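Local coordinates for ribonuclease VapC (Haemophilus influenzae, PDB 6NKL), which probably acts as the toxin of a VapBC toxin-antitoxin pair, a magnesium-dependent RNase of the PIN-domain family, at residues 1-6 / 110-115; 35-40 / 100-105; 82-87 / 122-127. One frame throughout, in Å; residues are numbered along the deposited sequence.

Interaction 1 of 3, residues 1-6 / 110-115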
loop_
_atom_site.group_PDB
_atom_site.type_symbol
_atom_site.label_atom_id
_atom_site.label_comp_id
_atom_site.label_asym_id
_atom_site.label_seq_id
_atom_site.Cartn_x
_atom_site.Cartn_y
_atom_site.Cartn_z
ATOM N N MET B 1 16.536 -4.595 17.037
ATOM C CA MET B 1 15.379 -5.283 16.433
ATOM C C MET B 1 14.337 -4.245 16.094
ATOM O O MET B 1 14.149 -3.289 16.834
ATOM C CB MET B 1 14.813 -6.319 17.388
ATOM C CG MET B 1 13.841 -7.310 16.754
ATOM S SD MET B 1 13.517 -8.733 17.814
ATOM C CE MET B 1 14.528 -9.931 16.955
ATOM N N ILE B 2 13.666 -4.427 14.965
ATOM C CA ILE B 2 12.621 -3.514 14.529
ATOM C C ILE B 2 11.285 -4.174 14.797
ATOM O O ILE B 2 10.982 -5.229 14.228
ATOM C CB ILE B 2 12.760 -3.149 13.052
ATOM C CG1 ILE B 2 14.062 -2.384 12.800
ATOM C CG2 ILE B 2 11.536 -2.328 12.640
ATOM C CD1 ILE B 2 14.364 -2.231 11.329
ATOM N N TYR B 3 10.517 -3.560 15.686
ATOM C CA TYR B 3 9.163 -3.959 16.032
ATOM C C TYR B 3 8.163 -3.002 15.372
ATOM O O TYR B 3 8.117 -1.804 15.706
ATOM C CB TYR B 3 9.006 -3.931 17.556
ATOM C CG TYR B 3 9.773 -5.023 18.309
ATOM C CD1 TYR B 3 9.283 -6.319 18.362
ATOM C CD2 TYR B 3 10.961 -4.749 18.989
ATOM C CE1 TYR B 3 9.962 -7.317 19.040
ATOM C CE2 TYR B 3 11.646 -5.762 19.683
ATOM C CZ TYR B 3 11.127 -7.033 19.707
ATOM O OH TYR B 3 11.766 -8.066 20.355
ATOM N N MET B 4 7.328 -3.532 14.482
ATOM C CA MET B 4 6.338 -2.743 13.741
ATOM C C MET B 4 4.958 -3.011 14.337
ATOM O O MET B 4 4.438 -4.122 14.249
ATOM C CB MET B 4 6.367 -3.082 12.249
ATOM C CG MET B 4 5.282 -2.377 11.392
ATOM S SD MET B 4 5.463 -2.643 9.613
ATOM C CE MET B 4 6.856 -1.548 9.248
ATOM N N LEU B 5 4.366 -1.992 14.932
ATOM C CA LEU B 5 3.043 -2.117 15.517
ATOM C C LEU B 5 2.008 -1.966 14.415
ATOM O O LEU B 5 1.975 -0.935 13.723
ATOM C CB LEU B 5 2.805 -1.058 16.584
ATOM C CG LEU B 5 3.879 -0.789 17.623
ATOM C CD1 LEU B 5 3.241 0.127 18.644
ATOM C CD2 LEU B 5 4.348 -2.053 18.233
ATOM N N ASP B 6 1.157 -2.967 14.273
ATOM C CA ASP B 6 0.132 -2.925 13.249
ATOM C C ASP B 6 -1.042 -2.065 13.737
ATOM O O ASP B 6 -1.075 -1.580 14.868
ATOM C CB ASP B 6 -0.271 -4.346 12.866
ATOM C CG ASP B 6 -1.411 -4.910 13.709
ATOM O OD1 ASP B 6 -1.615 -4.457 14.868
ATOM O OD2 ASP B 6 -2.101 -5.849 13.192
ATOM N N ASN B 110 12.669 -7.041 7.453
ATOM C CA ASN B 110 12.842 -8.110 8.449
ATOM C C ASN B 110 12.499 -7.628 9.862
ATOM O O ASN B 110 13.198 -7.892 10.844
ATOM C CB ASN B 110 14.248 -8.699 8.375
ATOM C CG ASN B 110 14.329 -10.088 8.985
ATOM O OD1 ASN B 110 13.415 -10.909 8.854
ATOM N ND2 ASN B 110 15.424 -10.345 9.683
ATOM N N ALA B 111 11.357 -6.963 9.964
ATOM C CA ALA B 111 10.819 -6.546 11.242
ATOM C C ALA B 111 9.950 -7.642 11.833
ATOM O O ALA B 111 9.474 -8.549 11.145
ATOM C CB ALA B 111 9.992 -5.267 11.092
ATOM N N VAL B 112 9.756 -7.555 13.138
ATOM C CA VAL B 112 8.777 -8.381 13.834
ATOM C C VAL B 112 7.482 -7.578 13.882
ATOM O O VAL B 112 7.471 -6.451 14.372
ATOM C CB VAL B 112 9.265 -8.733 15.247
ATOM C CG1 VAL B 112 8.184 -9.439 16.048
ATOM C CG2 VAL B 112 10.542 -9.610 15.161
ATOM N N LEU B 113 6.401 -8.124 13.351
ATOM C CA LEU B 113 5.134 -7.396 13.344
ATOM C C LEU B 113 4.373 -7.702 14.628
ATOM O O LEU B 113 4.174 -8.871 14.974
ATOM C CB LEU B 113 4.297 -7.757 12.117
ATOM C CG LEU B 113 2.983 -6.989 11.927
ATOM C CD1 LEU B 113 3.260 -5.532 11.548
ATOM C CD2 LEU B 113 2.098 -7.634 10.881
ATOM N N ILE B 114 3.963 -6.642 15.329
ATOM C CA ILE B 114 3.210 -6.728 16.576
ATOM C C ILE B 114 1.737 -6.486 16.288
ATOM O O ILE B 114 1.370 -5.440 15.741
ATOM C CB ILE B 114 3.698 -5.704 17.609
ATOM C CG1 ILE B 114 5.192 -5.827 17.887
ATOM C CG2 ILE B 114 2.943 -5.919 18.908
ATOM C CD1 ILE B 114 5.651 -7.229 18.145
ATOM N N THR B 115 0.886 -7.414 16.711
ATOM C CA THR B 115 -0.503 -7.391 16.303
ATOM C C THR B 115 -1.397 -7.713 17.506
ATOM O O THR B 115 -0.927 -7.938 18.627
ATOM C CB THR B 115 -0.711 -8.365 15.140
ATOM O OG1 THR B 115 -2.054 -8.284 14.676
ATOM C CG2 THR B 115 -0.448 -9.732 15.603
HETATM O O HOH W 1 14.228 -6.414 12.950
#
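In D6 the chi1 of 89° sets CG between the residue's own backbone N and carbonyl carbon. In T115 the chi1 of -176° sets OG1 anti to the backbone N. The two groups meet at the D6 end of the pairing, where T115 OG1 donates a hydrogen bond of 2.9 Å to D6 OD2. The hydroxyl comes from above the carboxylate, 51° out of its plane. The other oxygen, D6 OD1, accepts from I9 N and so caps helix 7-15. Each carboxylate oxygen thus has its own partner, which restricts rotation of the group. D6 is a predicted magnesium ligand, and T115 is probably a second-shell residue that positions it.

Behind this pair the backbones run as parallel strands. V112 N donates to I2 O at 2.8 Å, and M4 N to V112 O at 2.9 Å. I114 N then binds M4 O, and D6 N binds I114 O. Strand 2-5 is the central strand of the parallel PIN-domain sheet, and strand 112-115 lies beside it. Strand 33-37 flanks the first, and strand 128-131 flanks the second.

Y3, L5, V112 and I114 share one face of this sheet. Y3 CD1 lies obliquely against I114 CD1 at 3.8 Å and also meets V112 CB. L5 CD2 sits beside I114 CB, again at 3.8 Å, and both side chains point the same way. M4 and L113 occupy the other face. L113 CD1 lies 3.3 Å from M4 O and 3.8 Å from M4 CG. The M4 chain bends at chi3, and M4 also packs on H105 and L109 of helix 97-109. At the start of the pairing, A111 CB touches I2 CG2 at 3.7 Å, and a water links I2 N to N110 O.

Interaction 2 of 3, residues 35-40 / 100-105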
loop_
_atom_site.group_PDB
_atom_site.type_symbol
_atom_site.label_atom_id
_atom_site.label_comp_id
_atom_site.label_asym_id
_atom_site.label_seq_id
_atom_site.Cartn_x
_atom_site.Cartn_y
_atom_site.Cartn_z
ATOM N N VAL B 35 8.153 1.121 15.386
ATOM C CA VAL B 35 7.753 1.854 14.196
ATOM C C VAL B 35 6.349 1.415 13.824
ATOM O O VAL B 35 5.832 0.422 14.337
ATOM C CB VAL B 35 8.691 1.595 12.988
ATOM C CG1 VAL B 35 10.052 2.143 13.287
ATOM C CG2 VAL B 35 8.710 0.105 12.655
ATOM N N MET B 36 5.785 2.113 12.835
ATOM C CA MET B 36 4.521 1.742 12.227
ATOM C C MET B 36 4.667 1.898 10.732
ATOM O O MET B 36 5.479 2.691 10.262
ATOM C CB MET B 36 3.351 2.603 12.734
ATOM C CG MET B 36 3.356 4.006 12.254
ATOM S SD MET B 36 1.881 4.884 12.800
ATOM C CE MET B 36 2.230 5.102 14.514
ATOM N N SER B 37 3.904 1.110 9.988
ATOM C CA SER B 37 3.892 1.259 8.541
ATOM C C SER B 37 3.125 2.525 8.167
ATOM O O SER B 37 2.237 2.991 8.904
ATOM C CB SER B 37 3.283 0.011 7.883
ATOM O OG SER B 37 3.007 0.191 6.499
ATOM N N PHE B 38 3.514 3.112 7.029
ATOM C CA PHE B 38 2.736 4.190 6.417
ATOM C C PHE B 38 1.276 3.809 6.230
ATOM O O PHE B 38 0.402 4.681 6.252
ATOM C CB PHE B 38 3.325 4.586 5.062
ATOM C CG PHE B 38 3.019 3.617 3.959
ATOM C CD1 PHE B 38 3.726 2.436 3.842
ATOM C CD2 PHE B 38 2.034 3.904 3.030
ATOM C CE1 PHE B 38 3.441 1.534 2.840
ATOM C CE2 PHE B 38 1.755 3.017 2.014
ATOM C CZ PHE B 38 2.449 1.831 1.916
ATOM N N ILE B 39 0.988 2.519 6.032
ATOM C CA ILE B 39 -0.393 2.071 5.937
ATOM C C ILE B 39 -1.143 2.478 7.181
ATOM O O ILE B 39 -2.206 3.102 7.116
ATOM C CB ILE B 39 -0.466 0.543 5.749
ATOM C CG1 ILE B 39 0.229 0.147 4.435
ATOM C CG2 ILE B 39 -1.909 0.086 5.843
ATOM C CD1 ILE B 39 -0.553 0.462 3.163
ATOM N N THR B 40 -0.584 2.121 8.332
ATOM C CA THR B 40 -1.234 2.369 9.608
ATOM C C THR B 40 -1.367 3.868 9.847
ATOM O O THR B 40 -2.394 4.344 10.339
ATOM C CB THR B 40 -0.440 1.685 10.735
ATOM O OG1 THR B 40 -0.486 0.250 10.584
ATOM C CG2 THR B 40 -1.006 2.063 12.132
ATOM N N LEU B 100 -2.340 -6.878 4.629
ATOM C CA LEU B 100 -1.335 -7.525 3.794
ATOM C C LEU B 100 -0.187 -6.583 3.489
ATOM O O LEU B 100 0.978 -6.981 3.550
ATOM C CB LEU B 100 -1.947 -8.000 2.489
ATOM C CG LEU B 100 -1.012 -8.739 1.542
ATOM C CD1 LEU B 100 -0.452 -9.976 2.227
ATOM C CD2 LEU B 100 -1.784 -9.125 0.298
ATOM N N TRP B 101 -0.495 -5.337 3.119
ATOM C CA TRP B 101 0.577 -4.376 2.887
ATOM C C TRP B 101 1.440 -4.249 4.136
ATOM O O TRP B 101 2.661 -4.222 4.044
ATOM C CB TRP B 101 0.004 -3.021 2.466
ATOM C CG TRP B 101 -0.319 -2.942 1.016
ATOM C CD1 TRP B 101 -1.565 -2.888 0.444
ATOM C CD2 TRP B 101 0.618 -2.906 -0.063
ATOM N NE1 TRP B 101 -1.456 -2.805 -0.922
ATOM C CE2 TRP B 101 -0.125 -2.823 -1.258
ATOM C CE3 TRP B 101 2.013 -2.945 -0.135
ATOM C CZ2 TRP B 101 0.484 -2.778 -2.498
ATOM C CZ3 TRP B 101 2.610 -2.898 -1.359
ATOM C CH2 TRP B 101 1.850 -2.818 -2.530
ATOM N N ILE B 102 0.818 -4.241 5.319
ATOM C CA ILE B 102 1.553 -4.067 6.565
ATOM C C ILE B 102 2.477 -5.256 6.794
ATOM O O ILE B 102 3.679 -5.091 7.050
ATOM C CB ILE B 102 0.558 -3.862 7.725
ATOM C CG1 ILE B 102 -0.126 -2.511 7.599
ATOM C CG2 ILE B 102 1.237 -3.895 9.109
ATOM C CD1 ILE B 102 -1.308 -2.358 8.548
ATOM N N ALA B 103 1.949 -6.467 6.601
ATOM C CA ALA B 103 2.769 -7.670 6.737
ATOM C C ALA B 103 3.960 -7.628 5.790
ATOM O O ALA B 103 5.100 -7.920 6.181
ATOM C CB ALA B 103 1.914 -8.918 6.489
ATOM N N CYS B 104 3.715 -7.263 4.529
ATOM C CA CYS B 104 4.802 -7.222 3.564
ATOM C C CYS B 104 5.797 -6.126 3.914
ATOM O O CYS B 104 6.994 -6.271 3.648
ATOM C CB CYS B 104 4.246 -7.011 2.150
ATOM S SG CYS B 104 3.283 -8.440 1.621
ATOM N N HIS B 105 5.324 -5.012 4.479
ATOM C CA HIS B 105 6.257 -4.008 4.976
ATOM C C HIS B 105 7.198 -4.605 6.016
ATOM O O HIS B 105 8.425 -4.466 5.921
ATOM C CB HIS B 105 5.512 -2.845 5.565
ATOM C CG HIS B 105 6.283 -1.568 5.536
ATOM N ND1 HIS B 105 5.679 -0.333 5.671
ATOM C CD2 HIS B 105 7.610 -1.327 5.397
ATOM C CE1 HIS B 105 6.599 0.613 5.577
ATOM N NE2 HIS B 105 7.778 0.038 5.433
#
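W101 meets I39 first, mainly through its CB, with the indole touching only at CG. I39 CD1 lies 3.6 Å from W101 CB, and the two side chains cross at about a right angle. Beyond CG the indole turns to other partners. It stacks on Y81, and its NE1 is hydrogen-bonded to N98 OD1 of the second subunit.

I102 follows and packs beside the first turn of helix 38-49. Its CG1 is 3.6 Å from I39 CB and equally near I39 CG2. Its CD1 reaches T40 OG1 at 3.4 Å. That hydroxyl has its polar partner elsewhere, in T7 OG1.

H105, one turn on from W101, carries the polar part of the contact. Its chi1 of -154° puts CG roughly anti to the backbone N. H105 ND1 and S37 OG share a hydrogen bond of 2.8 Å, with OG at the edge of the imidazole and in its plane. S37 OG also accepts from I39 N at 3.1 Å, so two bonds grip this buried hydroxyl. H105 CE1 comes to the edge of the F38 ring, 3.8 Å from F38 CD1, with the two ring planes oblique at 59°.

S37 is thus an N-cap at the end of strand 33-37, where the chain turns into helix 38-49. The capping hydroxyl is held by a histidine from helix 97-109. This joins the helix to the C-terminal end of a strand in the parallel sheet, in the alpha/beta fold of PIN domains.

Interaction 3 of 3, residues 82-87 / 122-127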
loop_
_atom_site.group_PDB
_atom_site.type_symbol
_atom_site.label_atom_id
_atom_site.label_comp_id
_atom_site.label_asym_id
_atom_site.label_seq_id
_atom_site.Cartn_x
_atom_site.Cartn_y
_atom_site.Cartn_z
ATOM N N GLY B 82 3.784 -9.013 -4.116
ATOM C CA GLY B 82 3.464 -9.806 -5.293
ATOM C C GLY B 82 3.443 -11.298 -5.014
ATOM O O GLY B 82 2.571 -12.019 -5.502
ATOM N N LYS B 83 4.415 -11.790 -4.241
ATOM C CA LYS B 83 4.452 -13.214 -3.931
ATOM C C LYS B 83 3.234 -13.617 -3.127
ATOM O O LYS B 83 2.548 -14.587 -3.455
ATOM C CB LYS B 83 5.722 -13.560 -3.152
ATOM C CG LYS B 83 5.900 -15.049 -2.896
ATOM C CD LYS B 83 6.752 -15.326 -1.646
ATOM C CE LYS B 83 8.046 -14.510 -1.681
ATOM N NZ LYS B 83 8.862 -14.628 -0.419
ATOM N N TRP B 84 2.943 -12.866 -2.061
ATOM C CA TRP B 84 1.939 -13.317 -1.114
ATOM C C TRP B 84 0.535 -13.009 -1.602
ATOM O O TRP B 84 -0.382 -13.796 -1.359
ATOM C CB TRP B 84 2.218 -12.699 0.274
ATOM C CG TRP B 84 3.344 -13.434 0.919
ATOM C CD1 TRP B 84 4.619 -12.997 1.127
ATOM C CD2 TRP B 84 3.299 -14.776 1.388
ATOM N NE1 TRP B 84 5.369 -13.987 1.714
ATOM C CE2 TRP B 84 4.582 -15.096 1.875
ATOM C CE3 TRP B 84 2.298 -15.741 1.434
ATOM C CZ2 TRP B 84 4.891 -16.352 2.414
ATOM C CZ3 TRP B 84 2.598 -16.992 1.974
ATOM C CH2 TRP B 84 3.890 -17.291 2.448
ATOM N N ALA B 85 0.347 -11.907 -2.318
ATOM C CA ALA B 85 -0.935 -11.693 -2.990
ATOM C C ALA B 85 -1.271 -12.851 -3.927
ATOM O O ALA B 85 -2.429 -13.266 -4.032
ATOM C CB ALA B 85 -0.909 -10.397 -3.793
ATOM N N ASN B 86 -0.280 -13.373 -4.629
ATOM C CA ASN B 86 -0.541 -14.497 -5.533
ATOM C C ASN B 86 -0.915 -15.747 -4.744
ATOM O O ASN B 86 -1.968 -16.355 -4.973
ATOM C CB ASN B 86 0.682 -14.746 -6.397
ATOM C CG ASN B 86 0.522 -15.948 -7.287
ATOM O OD1 ASN B 86 1.277 -16.929 -7.191
ATOM N ND2 ASN B 86 -0.458 -15.883 -8.165
ATOM N N THR B 87 -0.080 -16.118 -3.766
ATOM C CA THR B 87 -0.386 -17.267 -2.917
ATOM C C THR B 87 -1.746 -17.116 -2.252
ATOM O O THR B 87 -2.551 -18.052 -2.255
ATOM C CB THR B 87 0.714 -17.454 -1.870
ATOM O OG1 THR B 87 1.954 -17.799 -2.507
ATOM C CG2 THR B 87 0.357 -18.548 -0.902
ATOM N N GLN B 122 -0.693 -16.023 10.205
ATOM C CA GLN B 122 0.050 -17.284 10.162
ATOM C C GLN B 122 0.141 -17.851 8.750
ATOM O O GLN B 122 1.029 -18.669 8.493
ATOM C CB GLN B 122 -0.587 -18.330 11.086
ATOM C CG GLN B 122 -1.958 -18.777 10.660
ATOM C CD GLN B 122 -2.712 -19.562 11.730
ATOM O OE1 GLN B 122 -2.224 -19.753 12.850
ATOM N NE2 GLN B 122 -3.921 -20.006 11.386
ATOM N N ARG B 123 -0.739 -17.429 7.827
ATOM C CA ARG B 123 -0.664 -17.898 6.436
ATOM C C ARG B 123 0.535 -17.318 5.691
ATOM O O ARG B 123 0.942 -17.853 4.647
ATOM C CB ARG B 123 -1.944 -17.530 5.683
ATOM C CG ARG B 123 -3.210 -18.005 6.377
ATOM C CD ARG B 123 -4.439 -17.402 5.761
ATOM N NE ARG B 123 -5.674 -18.008 6.258
ATOM C CZ ARG B 123 -6.366 -18.959 5.614
ATOM N NH1 ARG B 123 -5.955 -19.408 4.443
ATOM N NH2 ARG B 123 -7.493 -19.440 6.131
ATOM N N ILE B 124 1.104 -16.228 6.197
ATOM C CA ILE B 124 2.314 -15.657 5.622
ATOM C C ILE B 124 3.469 -16.286 6.399
ATOM O O ILE B 124 3.936 -15.778 7.427
ATOM C CB ILE B 124 2.310 -14.140 5.690
ATOM C CG1 ILE B 124 1.017 -13.593 5.085
ATOM C CG2 ILE B 124 3.464 -13.596 4.940
ATOM C CD1 ILE B 124 0.850 -12.114 5.331
ATOM N N THR B 125 3.952 -17.404 5.881
ATOM C CA THR B 125 4.748 -18.313 6.695
ATOM C C THR B 125 6.132 -17.785 7.009
ATOM O O THR B 125 6.749 -18.276 7.960
ATOM C CB THR B 125 4.846 -19.650 5.978
ATOM O OG1 THR B 125 5.437 -19.445 4.691
ATOM C CG2 THR B 125 3.450 -20.244 5.777
ATOM N N ASP B 126 6.643 -16.805 6.258
ATOM C CA ASP B 126 7.930 -16.197 6.592
ATOM C C ASP B 126 7.808 -14.886 7.376
ATOM O O ASP B 126 8.822 -14.216 7.620
ATOM C CB ASP B 126 8.776 -15.997 5.330
ATOM C CG ASP B 126 8.217 -14.978 4.378
ATOM O OD1 ASP B 126 9.048 -14.343 3.664
ATOM O OD2 ASP B 126 6.977 -14.828 4.309
ATOM N N LEU B 127 6.607 -14.530 7.813
ATOM C CA LEU B 127 6.414 -13.336 8.620
ATOM C C LEU B 127 6.771 -13.632 10.062
ATOM O O LEU B 127 6.269 -14.594 10.642
ATOM C CB LEU B 127 4.962 -12.869 8.526
ATOM C CG LEU B 127 4.571 -11.709 9.422
ATOM C CD1 LEU B 127 5.387 -10.512 9.049
ATOM C CD2 LEU B 127 3.100 -11.434 9.255
HETATM O O HOH W 2 8.229 -13.113 1.382
#
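W84 of helix 75-89 lays its indole over I124 of the loop before strand 128-131. From CB the side chain turns at chi1 (-77°), which sets CG anti to the carbonyl carbon. W84 CG and CD1 are each 4.0 Å from I124 CG2. CD2 and CE2 come closer, with W84 CE2 at 3.6 Å from I124 CG2. This methyl stands over the centre of the five-membered ring, 12° off its normal, in a CH-pi contact. K83 CD lies over the opposite face, toward the rim.

W84 NE1 lies 3.2 Å from D126 OD2. W84 NE1 donates to a water at 3.0 Å, which in turn donates to D126 OD1. K83 NZ approaches the same carboxylate tip to tip, but stays 4.1 Å from D126 OD1, too far for a salt bridge. The opposite charges may still attract.

Further out, W84 CZ2 lies next to D126 OD2. W84 CZ3 is 3.3 Å from R123 O. At the tip, W84 CH2 meets T125 N at 3.4 Å, and W84 CH2 is 3.5 Å from T125 OG1. The far end of the indole therefore rests against R123 O, T125 N and T125 OG1. W84 also packs on L107 of helix 97-109.

I124 to L127 form a type I beta turn, closed by L127 N bonding to I124 O. The arrangement is a helix-borne tryptophan packed by CH-pi contact on this turn, at the margin of the PIN domain.

Overall arrangement
Interactions 1 and 2 adjoin, with centres about 9 Å apart. Strand 2-5 of interaction 1 pairs with strand 33-37 of interaction 2, with L5 N 2.9 Å from V35 O. L113 CD1 also packs on I102 CG2 at 3.6 Å. The side chain of I102 lies about 4 Å from those of D6 and D99, the predicted magnesium ligands, which are about 5 Å from each other. Interaction 3 is more peripheral, centred about 14 Å from interaction 2 and 16 Å from interaction 1. Helix 97-109 connects it inward, since A103 CB touches I124 CD1 at 3.6 Å. Interactions 2 and 3 both touch the second subunit.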